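Local coordinates for SufC protein (Thermus thermophilus, PDB 2D2E) that is a cytoplasmic ABC-type ATPase of the SUF system that binds ATP and probably powers iron-sulfur cluster assembly by hydrolysing it, at residues 77-89 with 153-167. Residues are numbered along the deposited sequence; the frame is centred on the assembly and turned at random.
Sequences RARKGLFLAFQYP and EILQLLVLEPTYAVL
The Phe83 ring lies between Leu157 and its own backbone: Leu157 CD1 sits over one face, 4.0 Å from the ring centroid in a CH-pi contact, and Ala85 N lies over the opposite face. Leu160 CD1 meets the ring edge near its plane, 4.0 Å from Phe83 CE1. Segment 77-89, which probably includes the Q-loop glutamine, Gln87, packs on helix 148-160 and the Walker B strand that follows it, as in ABC ATPases. Phe83 CG is anti to the backbone N (chi1 -178°), which carries the ring past Pro162 to the flank of helix 148-160. The proline lies alongside, with Phe83 CB 3.6 Å from Pro162 CB. A flat, wide side chain suits this seat between helix and strand, and an alanine in its place would probably leave Leu157 CD1 and Leu160 CD1 facing a gap and weaken the hold of the loop on the helix.

The backbones meet at a single bridge between Leu82 and Tyr164, on the border of strand 164-168 away from strand 195-199. Gly81 O grips two donors, Thr163 N at 2.8 Å and Tyr164 N at 3.0 Å, while Phe83 N donates to Tyr164 O at 2.8 Å. Gly81 ends helix 74-79 in a Schellman motif, where glycine suits both the positive phi and the close approach to Thr163 OG1. One water bridges Phe83 O and Val166 N. Farther along, the extended Gln156 suits its place by using both ends of its amide: NE2 bonds Asn152 OD1 of its own helix, and OE1, through a lone pair in the amide plane, accepts Phe86 N at 2.9 Å in a nearly straight bond of 174°.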
ATOM      1  N   ARG A  77      -0.623 -10.915  -9.414  1.00 17.31           N
ATOM      2  CA  ARG A  77      -1.357 -10.397  -8.255  1.00 15.43           C
ATOM      3  C   ARG A  77      -2.072  -9.112  -8.610  1.00 17.91           C
ATOM      4  O   ARG A  77      -3.201  -8.881  -8.168  1.00 18.29           O
ATOM      5  CB  ARG A  77      -0.408 -10.146  -7.086  1.00 17.39           C
ATOM      6  CG  ARG A  77       0.197 -11.432  -6.552  1.00 19.50           C
ATOM      7  CD  ARG A  77       1.165 -11.169  -5.397  1.00 19.88           C
ATOM      8  NE  ARG A  77       1.991 -12.350  -5.185  1.00 21.87           N
ATOM      9  CZ  ARG A  77       2.724 -12.588  -4.102  1.00 24.09           C
ATOM     10  NH1 ARG A  77       2.743 -11.721  -3.103  1.00 21.56           N
ATOM     11  NH2 ARG A  77       3.448 -13.702  -4.023  1.00 24.71           N
ATOM     12  N   ALA A  78      -1.416  -8.273  -9.405  1.00 19.16           N
ATOM     13  CA  ALA A  78      -2.014  -7.013  -9.822  1.00 22.96           C
ATOM     14  C   ALA A  78      -3.241  -7.321 -10.672  1.00 26.33           C
ATOM     15  O   ALA A  78      -4.246  -6.621 -10.592  1.00 24.55           O
ATOM     16  CB  ALA A  78      -1.017  -6.200 -10.610  1.00 19.87           C
ATOM     17  N   ARG A  79      -3.160  -8.386 -11.475  1.00 25.24           N
ATOM     18  CA  ARG A  79      -4.287  -8.786 -12.319  1.00 28.98           C
ATOM     19  C   ARG A  79      -5.474  -9.221 -11.459  1.00 28.39           C
ATOM     20  O   ARG A  79      -6.625  -9.138 -11.886  1.00 32.06           O
ATOM     21  CB  ARG A  79      -3.868  -9.928 -13.263  1.00 29.01           C
ATOM     22  N   LYS A  80      -5.190  -9.675 -10.243  1.00 24.24           N
ATOM     23  CA  LYS A  80      -6.229 -10.105  -9.321  1.00 21.83           C
ATOM     24  C   LYS A  80      -6.749  -8.937  -8.476  1.00 20.92           C
ATOM     25  O   LYS A  80      -7.650  -9.122  -7.673  1.00 22.05           O
ATOM     26  CB  LYS A  80      -5.712 -11.215  -8.400  1.00 26.47           C
ATOM     27  CG  LYS A  80      -5.490 -12.570  -9.088  1.00 34.90           C
ATOM     28  CD  LYS A  80      -6.821 -13.240  -9.439  1.00 36.83           C
ATOM     29  CE  LYS A  80      -6.617 -14.640 -10.004  1.00 45.22           C
ATOM     30  NZ  LYS A  80      -5.777 -14.631 -11.234  1.00 46.86           N
ATOM     31  N   GLY A  81      -6.157  -7.753  -8.644  1.00 20.86           N
ATOM     32  CA  GLY A  81      -6.623  -6.587  -7.909  1.00 17.78           C
ATOM     33  C   GLY A  81      -5.695  -5.978  -6.860  1.00 14.53           C
ATOM     34  O   GLY A  81      -6.073  -5.014  -6.202  1.00 15.32           O
ATOM     35  N   LEU A  82      -4.497  -6.527  -6.694  1.00 13.52           N
ATOM     36  CA  LEU A  82      -3.561  -5.976  -5.701  1.00  9.73           C
ATOM     37  C   LEU A  82      -2.735  -4.867  -6.338  1.00 13.46           C
ATOM     38  O   LEU A  82      -2.065  -5.080  -7.342  1.00 14.21           O
ATOM     39  CB  LEU A  82      -2.645  -7.082  -5.167  1.00 11.48           C
ATOM     40  CG  LEU A  82      -1.722  -6.703  -4.001  1.00 15.82           C
ATOM     41  CD1 LEU A  82      -2.531  -6.394  -2.727  1.00 11.05           C
ATOM     42  CD2 LEU A  82      -0.782  -7.864  -3.730  1.00 16.64           C
ATOM     43  N   PHE A  83      -2.761  -3.677  -5.746  1.00 10.42           N
ATOM     44  CA  PHE A  83      -2.034  -2.552  -6.310  1.00 11.33           C
ATOM     45  C   PHE A  83      -0.529  -2.785  -6.457  1.00 14.31           C
ATOM     46  O   PHE A  83       0.166  -3.176  -5.516  1.00 13.32           O
ATOM     47  CB  PHE A  83      -2.283  -1.289  -5.472  1.00 11.24           C
ATOM     48  CG  PHE A  83      -1.618  -0.068  -6.016  1.00 12.62           C
ATOM     49  CD1 PHE A  83      -1.886   0.359  -7.312  1.00 12.13           C
ATOM     50  CD2 PHE A  83      -0.755   0.683  -5.224  1.00 12.57           C
ATOM     51  CE1 PHE A  83      -1.295   1.515  -7.822  1.00 13.89           C
ATOM     52  CE2 PHE A  83      -0.168   1.835  -5.721  1.00 14.54           C
ATOM     53  CZ  PHE A  83      -0.442   2.256  -7.019  1.00 16.83           C
ATOM     54  N   LEU A  84      -0.041  -2.549  -7.669  1.00 14.88           N
ATOM     55  CA  LEU A  84       1.381  -2.678  -7.974  1.00 14.75           C
ATOM     56  C   LEU A  84       1.746  -1.476  -8.817  1.00 18.10           C
ATOM     57  O   LEU A  84       1.362  -1.391  -9.981  1.00 20.72           O
ATOM     58  CB  LEU A  84       1.676  -3.963  -8.754  1.00 20.15           C
ATOM     59  CG  LEU A  84       3.156  -4.149  -9.133  1.00 25.69           C
ATOM     60  CD1 LEU A  84       4.010  -4.149  -7.864  1.00 26.43           C
ATOM     61  CD2 LEU A  84       3.342  -5.448  -9.915  1.00 26.79           C
ATOM     62  N   ALA A  85       2.462  -0.540  -8.219  1.00 14.84           N
ATOM     63  CA  ALA A  85       2.867   0.661  -8.942  1.00 19.43           C
ATOM     64  C   ALA A  85       3.934   0.309  -9.971  1.00 21.50           C
ATOM     65  O   ALA A  85       4.786  -0.562  -9.733  1.00 21.24           O
ATOM     66  CB  ALA A  85       3.394   1.697  -7.967  1.00 22.74           C
ATOM     67  N   PHE A  86       3.869   0.975 -11.122  1.00 19.64           N
ATOM     68  CA  PHE A  86       4.820   0.758 -12.217  1.00 21.72           C
ATOM     69  C   PHE A  86       6.059   1.588 -11.902  1.00 25.83           C
ATOM     70  O   PHE A  86       5.952   2.767 -11.562  1.00 26.90           O
ATOM     71  CB  PHE A  86       4.211   1.244 -13.534  1.00 22.15           C
ATOM     72  CG  PHE A  86       4.802   0.611 -14.760  1.00 31.96           C
ATOM     73  CD1 PHE A  86       4.159  -0.457 -15.379  1.00 36.90           C
ATOM     74  CD2 PHE A  86       5.984   1.094 -15.309  1.00 39.03           C
ATOM     75  CE1 PHE A  86       4.682  -1.037 -16.531  1.00 39.62           C
ATOM     76  CE2 PHE A  86       6.520   0.517 -16.468  1.00 39.15           C
ATOM     77  CZ  PHE A  86       5.865  -0.548 -17.078  1.00 39.06           C
ATOM     78  N   GLN A  87       7.230   0.975 -12.010  1.00 27.93           N
ATOM     79  CA  GLN A  87       8.477   1.680 -11.737  1.00 32.34           C
ATOM     80  C   GLN A  87       9.171   2.020 -13.052  1.00 32.20           C
ATOM     81  O   GLN A  87       9.102   1.250 -14.013  1.00 32.60           O
ATOM     82  CB  GLN A  87       9.384   0.817 -10.866  1.00 37.10           C
ATOM     83  N   TYR A  88       9.822   3.179 -13.085  1.00 36.24           N
ATOM     84  CA  TYR A  88      10.555   3.643 -14.263  1.00 36.34           C
ATOM     85  C   TYR A  88      11.929   4.112 -13.791  1.00 36.20           C
ATOM     86  O   TYR A  88      12.073   4.572 -12.659  1.00 33.51           O
ATOM     87  CB  TYR A  88       9.813   4.798 -14.931  1.00 39.39           C
ATOM     88  N   PRO A  89      12.953   4.012 -14.654  1.00 38.11           N
ATOM     89  CA  PRO A  89      14.317   4.428 -14.304  1.00 37.76           C
ATOM     90  C   PRO A  89      14.616   5.930 -14.341  1.00 38.59           C
ATOM     91  O   PRO A  89      13.769   6.738 -14.728  1.00 28.92           O
ATOM     92  CB  PRO A  89      15.168   3.655 -15.306  1.00 35.72           C
ATOM     93  CG  PRO A  89      14.310   3.698 -16.536  1.00 39.00           C
ATOM     94  CD  PRO A  89      12.925   3.385 -15.990  1.00 38.87           C
ATOM     95  N   GLU A 153       2.778   7.865  -7.658  0.50 15.03           N
ATOM     96  CA  GLU A 153       2.196   6.592  -7.243  0.50 12.80           C
ATOM     97  C   GLU A 153       0.716   6.752  -6.889  0.50 13.40           C
ATOM     98  O   GLU A 153      -0.085   5.850  -7.136  0.50 11.98           O
ATOM     99  CB  GLU A 153       2.942   6.018  -6.034  0.50 16.61           C
ATOM    100  CG  GLU A 153       4.409   5.712  -6.289  0.50 22.21           C
ATOM    101  CD  GLU A 153       5.067   5.004  -5.121  0.50 25.84           C
ATOM    102  OE1 GLU A 153       4.697   5.289  -3.961  0.50 28.91           O
ATOM    103  OE2 GLU A 153       5.963   4.171  -5.366  0.50 30.62           O
ATOM    104  N   ILE A 154       0.357   7.892  -6.306  1.00 12.25           N
ATOM    105  CA  ILE A 154      -1.048   8.132  -5.918  1.00 12.39           C
ATOM    106  C   ILE A 154      -1.922   8.334  -7.158  1.00 10.69           C
ATOM    107  O   ILE A 154      -3.081   7.947  -7.176  1.00 11.37           O
ATOM    108  CB  ILE A 154      -1.167   9.326  -4.947  1.00 13.94           C
ATOM    109  CG1 ILE A 154      -0.603   8.923  -3.579  1.00 14.85           C
ATOM    110  CG2 ILE A 154      -2.621   9.787  -4.827  1.00 13.79           C
ATOM    111  CD1 ILE A 154      -1.296   7.670  -2.966  1.00 16.09           C
ATOM    112  N   LEU A 155      -1.365   8.940  -8.209  0.50 11.26           N
ATOM    113  CA  LEU A 155      -2.156   9.110  -9.422  0.50 12.61           C
ATOM    114  C   LEU A 155      -2.374   7.706 -10.003  0.50 12.69           C
ATOM    115  O   LEU A 155      -3.446   7.395 -10.518  0.50 12.78           O
ATOM    116  CB  LEU A 155      -1.434  10.027 -10.432  0.50 14.41           C
ATOM    117  CG  LEU A 155      -2.245  10.379 -11.689  0.50 14.49           C
ATOM    118  CD1 LEU A 155      -3.639  10.893 -11.320  0.50 15.20           C
ATOM    119  CD2 LEU A 155      -1.490  11.437 -12.474  0.50 13.34           C
ATOM    120  N   GLN A 156      -1.369   6.835  -9.898  1.00 14.01           N
ATOM    121  CA  GLN A 156      -1.535   5.473 -10.407  1.00 13.86           C
ATOM    122  C   GLN A 156      -2.599   4.749  -9.572  1.00 12.43           C
ATOM    123  O   GLN A 156      -3.395   3.970 -10.094  1.00 12.37           O
ATOM    124  CB  GLN A 156      -0.236   4.672 -10.318  1.00 15.36           C
ATOM    125  CG  GLN A 156       0.817   5.140 -11.268  1.00 14.94           C
ATOM    126  CD  GLN A 156       2.020   4.236 -11.223  1.00 14.31           C
ATOM    127  OE1 GLN A 156       1.917   3.035 -11.504  1.00 17.64           O
ATOM    128  NE2 GLN A 156       3.158   4.795 -10.847  1.00 20.19           N
ATOM    129  N   LEU A 157      -2.594   4.986  -8.266  1.00 12.43           N
ATOM    130  CA  LEU A 157      -3.581   4.342  -7.390  1.00 14.57           C
ATOM    131  C   LEU A 157      -5.008   4.616  -7.854  1.00 16.04           C
ATOM    132  O   LEU A 157      -5.828   3.705  -7.929  1.00 15.58           O
ATOM    133  CB  LEU A 157      -3.436   4.839  -5.939  1.00 13.48           C
ATOM    134  CG  LEU A 157      -4.437   4.273  -4.915  1.00 12.67           C
ATOM    135  CD1 LEU A 157      -4.120   2.787  -4.609  1.00 13.99           C
ATOM    136  CD2 LEU A 157      -4.359   5.091  -3.621  1.00 14.68           C
ATOM    137  N   LEU A 158      -5.307   5.876  -8.154  0.50 12.84           N
ATOM    138  CA  LEU A 158      -6.651   6.238  -8.595  0.50 13.96           C
ATOM    139  C   LEU A 158      -6.982   5.766 -10.009  0.50 18.29           C
ATOM    140  O   LEU A 158      -8.105   5.331 -10.280  0.50 22.59           O
ATOM    141  CB  LEU A 158      -6.843   7.755  -8.510  0.50 14.75           C
ATOM    142  CG  LEU A 158      -7.360   8.291  -7.170  0.50 18.59           C
ATOM    143  CD1 LEU A 158      -7.351   9.786  -7.205  0.50 15.27           C
ATOM    144  CD2 LEU A 158      -8.767   7.806  -6.907  0.50 24.20           C
ATOM    145  N   VAL A 159      -6.011   5.850 -10.910  1.00 15.19           N
ATOM    146  CA  VAL A 159      -6.241   5.444 -12.298  1.00 16.39           C
ATOM    147  C   VAL A 159      -6.317   3.938 -12.547  1.00 18.20           C
ATOM    148  O   VAL A 159      -7.152   3.470 -13.344  1.00 18.83           O
ATOM    149  CB  VAL A 159      -5.156   6.079 -13.214  1.00 18.05           C
ATOM    150  CG1 VAL A 159      -5.273   5.560 -14.640  1.00 22.87           C
ATOM    151  CG2 VAL A 159      -5.320   7.618 -13.209  1.00 16.52           C
ATOM    152  N   LEU A 160      -5.462   3.181 -11.864  0.50 15.54           N
ATOM    153  CA  LEU A 160      -5.428   1.729 -12.026  0.50 15.06           C
ATOM    154  C   LEU A 160      -6.576   1.008 -11.326  0.50 17.34           C
ATOM    155  O   LEU A 160      -6.833  -0.161 -11.603  0.50 19.79           O
ATOM    156  CB  LEU A 160      -4.091   1.168 -11.538  0.50 12.81           C
ATOM    157  CG  LEU A 160      -2.871   1.554 -12.385  0.50 15.68           C
ATOM    158  CD1 LEU A 160      -1.612   0.936 -11.793  0.50 19.41           C
ATOM    159  CD2 LEU A 160      -3.066   1.083 -13.813  0.50 13.58           C
ATOM    160  N   GLU A 161      -7.257   1.702 -10.421  1.00 19.51           N
ATOM    161  CA  GLU A 161      -8.394   1.116  -9.707  1.00 20.62           C
ATOM    162  C   GLU A 161      -8.195  -0.264  -9.081  1.00 16.08           C
ATOM    163  O   GLU A 161      -8.930  -1.199  -9.367  1.00 17.35           O
ATOM    164  CB  GLU A 161      -9.600   1.035 -10.648  1.00 29.63           C
ATOM    165  CG  GLU A 161     -10.137   2.361 -11.124  1.00 44.19           C
ATOM    166  CD  GLU A 161     -11.491   2.212 -11.779  1.00 50.36           C
ATOM    167  OE1 GLU A 161     -11.589   1.455 -12.769  1.00 55.11           O
ATOM    168  OE2 GLU A 161     -12.451   2.847 -11.294  1.00 51.01           O
ATOM    169  N   PRO A 162      -7.175  -0.416  -8.231  1.00 14.31           N
ATOM    170  CA  PRO A 162      -6.955  -1.723  -7.598  1.00 12.25           C
ATOM    171  C   PRO A 162      -8.052  -2.002  -6.568  1.00 11.87           C
ATOM    172  O   PRO A 162      -8.741  -1.082  -6.125  1.00 14.88           O
ATOM    173  CB  PRO A 162      -5.599  -1.551  -6.927  1.00 10.95           C
ATOM    174  CG  PRO A 162      -5.621  -0.083  -6.551  1.00 11.74           C
ATOM    175  CD  PRO A 162      -6.200   0.583  -7.765  1.00 13.35           C
ATOM    176  N   THR A 163      -8.219  -3.265  -6.196  1.00 10.54           N
ATOM    177  CA  THR A 163      -9.205  -3.630  -5.184  1.00 13.20           C
ATOM    178  C   THR A 163      -8.594  -3.488  -3.811  1.00 11.03           C
ATOM    179  O   THR A 163      -9.275  -3.095  -2.875  1.00 10.51           O
ATOM    180  CB  THR A 163      -9.672  -5.075  -5.392  1.00 14.82           C
ATOM    181  OG1 THR A 163     -10.282  -5.172  -6.686  1.00 17.52           O
ATOM    182  CG2 THR A 163     -10.674  -5.489  -4.342  1.00 16.15           C
ATOM    183  N   TYR A 164      -7.313  -3.849  -3.691  1.00 11.14           N
ATOM    184  CA  TYR A 164      -6.622  -3.702  -2.413  1.00 11.27           C
ATOM    185  C   TYR A 164      -5.291  -2.996  -2.658  1.00  9.92           C
ATOM    186  O   TYR A 164      -4.675  -3.169  -3.701  1.00 12.05           O
ATOM    187  CB  TYR A 164      -6.312  -5.055  -1.769  1.00  9.99           C
ATOM    188  CG  TYR A 164      -7.540  -5.827  -1.361  1.00 11.38           C
ATOM    189  CD1 TYR A 164      -8.098  -6.784  -2.207  1.00 12.56           C
ATOM    190  CD2 TYR A 164      -8.159  -5.572  -0.141  1.00 11.66           C
ATOM    191  CE1 TYR A 164      -9.246  -7.476  -1.848  1.00 13.51           C
ATOM    192  CE2 TYR A 164      -9.317  -6.259   0.227  1.00 10.45           C
ATOM    193  CZ  TYR A 164      -9.846  -7.209  -0.634  1.00 11.33           C
ATOM    194  OH  TYR A 164     -10.982  -7.896  -0.248  1.00 11.62           O
ATOM    195  N   ALA A 165      -4.865  -2.195  -1.692  1.00  8.47           N
ATOM    196  CA  ALA A 165      -3.575  -1.516  -1.788  1.00  9.19           C
ATOM    197  C   ALA A 165      -2.865  -1.578  -0.455  1.00 10.07           C
ATOM    198  O   ALA A 165      -3.455  -1.305   0.588  1.00 12.15           O
ATOM    199  CB  ALA A 165      -3.759  -0.042  -2.202  1.00 12.73           C
ATOM    200  N   VAL A 166      -1.582  -1.910  -0.512  1.00  9.51           N
ATOM    201  CA  VAL A 166      -0.743  -1.999   0.693  1.00  9.73           C
ATOM    202  C   VAL A 166       0.251  -0.874   0.480  1.00 11.16           C
ATOM    203  O   VAL A 166       1.032  -0.915  -0.488  1.00 13.79           O
ATOM    204  CB  VAL A 166      -0.010  -3.358   0.761  1.00  7.86           C
ATOM    205  CG1 VAL A 166       0.923  -3.402   1.998  1.00 14.32           C
ATOM    206  CG2 VAL A 166      -1.017  -4.483   0.847  1.00 12.36           C
ATOM    207  N   LEU A 167       0.190   0.139   1.339  1.00  9.53           N
ATOM    208  CA  LEU A 167       1.046   1.323   1.206  1.00 12.79           C
ATOM    209  C   LEU A 167       1.972   1.491   2.377  1.00  9.69           C
ATOM    210  O   LEU A 167       1.529   1.821   3.480  1.00 12.75           O
ATOM    211  CB  LEU A 167       0.170   2.561   1.086  1.00 11.89           C
ATOM    212  CG  LEU A 167      -0.839   2.385  -0.048  1.00 14.13           C
ATOM    213  CD1 LEU A 167      -1.753   3.598  -0.071  1.00 17.35           C
ATOM    214  CD2 LEU A 167      -0.115   2.212  -1.378  1.00 21.53           C
TER
HETATM  215  O   HOH W   1      -0.664  -3.310  -2.800  1.00 12.74           O
HETATM  216  O   HOH W   2       5.529   4.267  -9.666  1.00 40.31           O